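Local coordinates for hypothetical protein (Sus scrofa, PDB 3WOC), which probably acts as a prostate-derived, heparin-binding lectin of boar sperm, built on the jacalin-like beta-prism fold and possibly linked to capacitation, at residues T22-R28 and I40-G45; I37-Q41 and K51-G57. All blocks are in the same frame, centred on the assembly; numbering follows the deposited sequence.

Contact 1: T22-R28 and I40-G45; sequences TGITGIR and IQVRYG
The ring of Tyr44 receives Thr22 O at its edge, near the ring plane, while Val42 CG2 lies over one face, offset toward the rim at 3.7 Å above the plane. Ile24 runs alongside Tyr44, its CG1 3.8 Å from Tyr44 CE1, and crosses Val42 at about a right angle, so the three form one apolar patch on the inner side of the strand pair. The other flat pair is on the opposite side: the guanidinium of Arg28 and the amide of Gln41 lie side by side with planes 89° apart, joined by a weak NH1 to OE1 bond; their stronger partners are Glu61 and Ser49 O. Arg43 grips Thr25 side-on, NE to OG1 (2.9 Å) and NH2 to the carbonyl O (3.2 Å), the latter from above the carbonyl plane. Thr25 OG1 sits between its backbone N and carbonyl carbon (chi1 56°), from where it also donates to Gly45 O at 2.6 Å and ties the start of the turn to the strand. Thr25 N bonds Arg43 O, and Arg43 N reaches Gly26 O; with Thr25 and Gly26 both set against Arg43, this is a beta bulge in an antiparallel hairpin of the jacalin-like beta-prism.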
loop_
_atom_site.group_PDB
_atom_site.type_symbol
_atom_site.label_atom_id
_atom_site.label_comp_id
_atom_site.label_asym_id
_atom_site.label_seq_id
_atom_site.Cartn_x
_atom_site.Cartn_y
_atom_site.Cartn_z
ATOM N N THR A 22 9.912 -8.918 -11.783
ATOM C CA THR A 22 9.226 -9.715 -10.774
ATOM C C THR A 22 8.131 -8.904 -10.081
ATOM O O THR A 22 8.241 -7.684 -9.933
ATOM C CB THR A 22 10.233 -10.272 -9.732
ATOM O OG1 THR A 22 11.401 -10.760 -10.406
ATOM C CG2 THR A 22 9.618 -11.405 -8.903
ATOM N N GLY A 23 7.071 -9.596 -9.676
ATOM C CA GLY A 23 5.969 -8.996 -8.939
ATOM C C GLY A 23 6.351 -8.688 -7.508
ATOM O O GLY A 23 7.513 -8.839 -7.119
ATOM N N ILE A 24 5.359 -8.259 -6.730
ATOM C CA ILE A 24 5.555 -7.830 -5.346
ATOM C C ILE A 24 6.067 -8.972 -4.469
ATOM O O ILE A 24 5.467 -10.049 -4.418
ATOM C CB ILE A 24 4.252 -7.224 -4.750
ATOM C CG1 ILE A 24 3.796 -6.022 -5.590
ATOM C CG2 ILE A 24 4.439 -6.859 -3.268
ATOM C CD1 ILE A 24 2.533 -5.332 -5.091
ATOM N N THR A 25 7.183 -8.717 -3.792
ATOM C CA THR A 25 7.826 -9.696 -2.917
ATOM C C THR A 25 7.843 -9.221 -1.462
ATOM O O THR A 25 8.211 -9.969 -0.554
ATOM C CB THR A 25 9.275 -9.987 -3.372
ATOM O OG1 THR A 25 10.014 -8.762 -3.435
ATOM C CG2 THR A 25 9.289 -10.658 -4.742
ATOM N N GLY A 26 7.444 -7.971 -1.250
ATOM C CA GLY A 26 7.431 -7.374 0.077
ATOM C C GLY A 26 6.732 -6.032 0.108
ATOM O O GLY A 26 6.496 -5.413 -0.932
ATOM N N ILE A 27 6.408 -5.581 1.316
ATOM C CA ILE A 27 5.687 -4.328 1.509
ATOM C C ILE A 27 6.192 -3.620 2.769
ATOM O O ILE A 27 6.345 -4.238 3.823
ATOM C CB ILE A 27 4.148 -4.574 1.561
ATOM C CG1 ILE A 27 3.366 -3.437 0.878
ATOM C CG2 ILE A 27 3.683 -4.887 2.981
ATOM C CD1 ILE A 27 3.250 -2.132 1.664
ATOM N N ARG A 28 6.461 -2.325 2.641
ATOM C CA ARG A 28 6.963 -1.521 3.747
ATOM C C ARG A 28 5.997 -0.381 4.063
ATOM O O ARG A 28 5.721 0.464 3.211
ATOM C CB ARG A 28 8.354 -0.976 3.415
ATOM C CG ARG A 28 9.142 -0.455 4.604
ATOM C CD ARG A 28 10.532 -0.010 4.171
ATOM N NE ARG A 28 11.461 -1.128 4.043
ATOM C CZ ARG A 28 12.642 -1.065 3.434
ATOM N NH1 ARG A 28 13.053 0.066 2.871
ATOM N NH2 ARG A 28 13.414 -2.142 3.381
ATOM N N ILE A 40 4.193 4.426 1.990
ATOM C CA ILE A 40 4.471 3.018 1.700
ATOM C C ILE A 40 5.643 2.827 0.746
ATOM O O ILE A 40 6.087 3.762 0.074
ATOM C CB ILE A 40 3.228 2.194 1.205
ATOM C CG1 ILE A 40 2.893 2.485 -0.270
ATOM C CG2 ILE A 40 2.036 2.325 2.174
ATOM C CD1 ILE A 40 1.797 3.496 -0.495
ATOM N N GLN A 41 6.141 1.597 0.714
ATOM C CA GLN A 41 7.199 1.199 -0.190
ATOM C C GLN A 41 6.941 -0.254 -0.566
ATOM O O GLN A 41 6.582 -1.075 0.281
ATOM C CB GLN A 41 8.560 1.367 0.485
ATOM C CG GLN A 41 9.696 1.675 -0.472
ATOM C CD GLN A 41 10.964 2.152 0.230
ATOM O OE1 GLN A 41 10.974 2.392 1.440
ATOM N NE2 GLN A 41 12.038 2.292 -0.534
ATOM N N VAL A 42 7.101 -0.561 -1.847
ATOM C CA VAL A 42 6.840 -1.901 -2.356
ATOM C C VAL A 42 8.111 -2.476 -2.986
ATOM O O VAL A 42 8.810 -1.784 -3.721
ATOM C CB VAL A 42 5.621 -1.903 -3.337
ATOM C CG1 VAL A 42 5.704 -0.756 -4.325
ATOM C CG2 VAL A 42 5.470 -3.234 -4.062
ATOM N N ARG A 43 8.419 -3.731 -2.669
ATOM C CA ARG A 43 9.592 -4.391 -3.246
ATOM C C ARG A 43 9.219 -5.277 -4.426
ATOM O O ARG A 43 8.402 -6.189 -4.296
ATOM C CB ARG A 43 10.348 -5.203 -2.194
ATOM C CG ARG A 43 11.749 -5.628 -2.632
ATOM C CD ARG A 43 12.435 -6.461 -1.568
ATOM N NE ARG A 43 11.697 -7.688 -1.280
ATOM C CZ ARG A 43 12.149 -8.685 -0.523
ATOM N NH1 ARG A 43 13.354 -8.615 0.031
ATOM N NH2 ARG A 43 11.394 -9.761 -0.328
ATOM N N TYR A 44 9.825 -4.986 -5.575
ATOM C CA TYR A 44 9.654 -5.784 -6.785
ATOM C C TYR A 44 10.936 -6.574 -7.017
ATOM O O TYR A 44 11.998 -5.993 -7.262
ATOM C CB TYR A 44 9.361 -4.890 -7.996
ATOM C CG TYR A 44 8.146 -3.996 -7.856
ATOM C CD1 TYR A 44 6.859 -4.495 -8.053
ATOM C CD2 TYR A 44 8.288 -2.645 -7.550
ATOM C CE1 TYR A 44 5.742 -3.675 -7.936
ATOM C CE2 TYR A 44 7.179 -1.813 -7.432
ATOM C CZ TYR A 44 5.908 -2.334 -7.626
ATOM O OH TYR A 44 4.806 -1.513 -7.509
ATOM N N GLY A 45 10.834 -7.898 -6.934
ATOM C CA GLY A 45 12.011 -8.763 -6.942
ATOM C C GLY A 45 12.817 -8.549 -5.675
ATOM O O GLY A 45 12.390 -8.937 -4.586
#

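Contact 2: I37-Q41 and K51-G57; sequences IKSIQ and KYGIPGG. With SO4 (sulfate ion), chain G.
Ile40 and Tyr52 form the first shell, a hydrogen-bonded antiparallel pair in which each backbone N reaches the other residue's O at 3.0 Å. Two residues along, Ile54 N bonds Lys38 O (2.8 Å), and between these bonds Ser39 and Gly53 make a close non-hydrogen-bonded pair, their CA atoms 3.9 Å apart. Gly53 CA also lies 3.4 Å from Lys38 O. Ser39 CB is 3.3 Å from Tyr52 O; a chi1 of 58° turns OG of Ser39 toward Lys51 CD, where it is buried and has no polar partner. The pairing is the outer hairpin of a four-stranded Greek key, one of the sheets of the beta-prism, and strand 47-53 forms its border. On the loop that follows strand 47-53, the side chain of Lys38 bends twice, its CE 3.3 Å from Pro55 O and its CD against Gly56 O, with Ile54 CG2 beside NZ. That folded path brings NZ to O4 of a sulfate ion (3.0 Å) and to Tyr125 O; Val34 N holds the same sulfate. On the inner side, the ring of Tyr52 meets that of Phe14 of strand 12-17, their planes nearly parallel, and its hydroxyl bonds Gly1 N.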
loop_
_atom_site.group_PDB
_atom_site.type_symbol
_atom_site.label_atom_id
_atom_site.label_comp_id
_atom_site.label_asym_id
_atom_site.label_seq_id
_atom_site.Cartn_x
_atom_site.Cartn_y
_atom_site.Cartn_z
ATOM N N ILE A 37 -0.858 5.873 8.701
ATOM C CA ILE A 37 0.104 5.457 7.690
ATOM C C ILE A 37 0.634 6.677 6.942
ATOM O O ILE A 37 -0.121 7.412 6.319
ATOM C CB ILE A 37 -0.478 4.372 6.744
ATOM C CG1 ILE A 37 -0.740 3.090 7.546
ATOM C CG2 ILE A 37 0.467 4.113 5.565
ATOM C CD1 ILE A 37 -1.560 2.038 6.832
ATOM N N LYS A 38 1.946 6.873 7.028
ATOM C CA LYS A 38 2.612 8.065 6.512
ATOM C C LYS A 38 3.089 7.894 5.078
ATOM O O LYS A 38 3.017 8.831 4.278
ATOM C CB LYS A 38 3.792 8.441 7.409
ATOM C CG LYS A 38 3.407 8.777 8.842
ATOM C CD LYS A 38 4.602 9.271 9.648
ATOM C CE LYS A 38 5.130 10.617 9.152
ATOM N NZ LYS A 38 4.165 11.725 9.360
ATOM N N SER A 39 3.587 6.700 4.769
ATOM C CA SER A 39 4.103 6.377 3.445
ATOM C C SER A 39 4.155 4.866 3.247
ATOM O O SER A 39 4.136 4.108 4.222
ATOM C CB SER A 39 5.497 6.978 3.249
ATOM O OG SER A 39 6.401 6.512 4.232
ATOM N N ILE A 40 4.193 4.426 1.990
ATOM C CA ILE A 40 4.471 3.018 1.700
ATOM C C ILE A 40 5.643 2.827 0.746
ATOM O O ILE A 40 6.087 3.762 0.074
ATOM C CB ILE A 40 3.228 2.194 1.205
ATOM C CG1 ILE A 40 2.893 2.485 -0.270
ATOM C CG2 ILE A 40 2.036 2.325 2.174
ATOM C CD1 ILE A 40 1.797 3.496 -0.495
ATOM N N GLN A 41 6.141 1.597 0.714
ATOM C CA GLN A 41 7.199 1.199 -0.190
ATOM C C GLN A 41 6.941 -0.254 -0.566
ATOM O O GLN A 41 6.582 -1.075 0.281
ATOM C CB GLN A 41 8.560 1.367 0.485
ATOM C CG GLN A 41 9.696 1.675 -0.472
ATOM C CD GLN A 41 10.964 2.152 0.230
ATOM O OE1 GLN A 41 10.974 2.392 1.440
ATOM N NE2 GLN A 41 12.038 2.292 -0.534
ATOM N N LYS A 51 9.970 5.829 -2.057
ATOM C CA LYS A 51 9.097 6.085 -0.915
ATOM C C LYS A 51 7.912 6.929 -1.361
ATOM O O LYS A 51 8.088 7.992 -1.962
ATOM C CB LYS A 51 9.860 6.821 0.186
ATOM C CG LYS A 51 9.073 7.025 1.479
ATOM C CD LYS A 51 9.508 6.053 2.569
ATOM C CE LYS A 51 10.852 6.454 3.176
ATOM N NZ LYS A 51 10.822 7.814 3.783
ATOM N N TYR A 52 6.707 6.453 -1.066
ATOM C CA TYR A 52 5.500 7.171 -1.453
ATOM C C TYR A 52 4.683 7.646 -0.260
ATOM O O TYR A 52 3.933 6.879 0.341
ATOM C CB TYR A 52 4.654 6.338 -2.422
ATOM C CG TYR A 52 5.340 6.105 -3.751
ATOM C CD1 TYR A 52 5.689 7.176 -4.571
ATOM C CD2 TYR A 52 5.647 4.815 -4.184
ATOM C CE1 TYR A 52 6.318 6.971 -5.786
ATOM C CE2 TYR A 52 6.283 4.602 -5.400
ATOM C CZ TYR A 52 6.612 5.685 -6.195
ATOM O OH TYR A 52 7.240 5.491 -7.402
ATOM N N GLY A 53 4.847 8.924 0.067
ATOM C CA GLY A 53 4.095 9.569 1.134
ATOM C C GLY A 53 4.929 10.610 1.847
ATOM O O GLY A 53 5.846 11.190 1.263
ATOM N N ILE A 54 4.607 10.837 3.119
ATOM C CA ILE A 54 5.295 11.827 3.945
ATOM C C ILE A 54 6.389 11.157 4.783
ATOM O O ILE A 54 6.121 10.160 5.456
ATOM C CB ILE A 54 4.295 12.623 4.846
ATOM C CG1 ILE A 54 3.505 13.637 4.016
ATOM C CG2 ILE A 54 5.005 13.362 5.984
ATOM C CD1 ILE A 54 2.257 13.081 3.394
ATOM N N PRO A 55 7.625 11.705 4.735
ATOM C CA PRO A 55 8.765 11.213 5.515
ATOM C C PRO A 55 8.470 11.156 7.008
ATOM O O PRO A 55 7.713 11.981 7.521
ATOM C CB PRO A 55 9.849 12.264 5.250
ATOM C CG PRO A 55 9.495 12.848 3.937
ATOM C CD PRO A 55 7.998 12.865 3.901
ATOM N N GLY A 56 9.068 10.182 7.688
ATOM C CA GLY A 56 8.897 10.016 9.129
ATOM C C GLY A 56 8.233 8.706 9.499
ATOM O O GLY A 56 7.815 7.941 8.626
ATOM N N GLY A 57 8.135 8.455 10.803
ATOM C CA GLY A 57 7.556 7.223 11.321
ATOM C C GLY A 57 8.543 6.068 11.309
ATOM O O GLY A 57 9.684 6.213 10.854
HETATM S S SO4 G . 2.535 11.161 12.829
HETATM O O1 SO4 G . 1.906 12.480 12.880
HETATM O O2 SO4 G . 1.771 10.299 11.937
HETATM O O3 SO4 G . 2.549 10.563 14.158
HETATM O O4 SO4 G . 3.902 11.289 12.335
#

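Strand 37-44 carries both contacts and lies between strands 24-31 and 47-53: contact 1 takes in a later part of it, paired with strand 24-31, and contact 2 an earlier part, paired with strand 47-53. The centres lie 14 Å apart, and each is about 10 Å from the centre of the chain. Ile40 and Gln41 belong to both, so the two hairpins share a strand within one antiparallel sheet. Small molecules, probably from the crystallisation liquor, mark the two regions: dioxane at Gly23 and at Tyr52, while a sulfate lies at Lys38 NZ, which is compatible with a surface that takes anions but does not locate heparin binding.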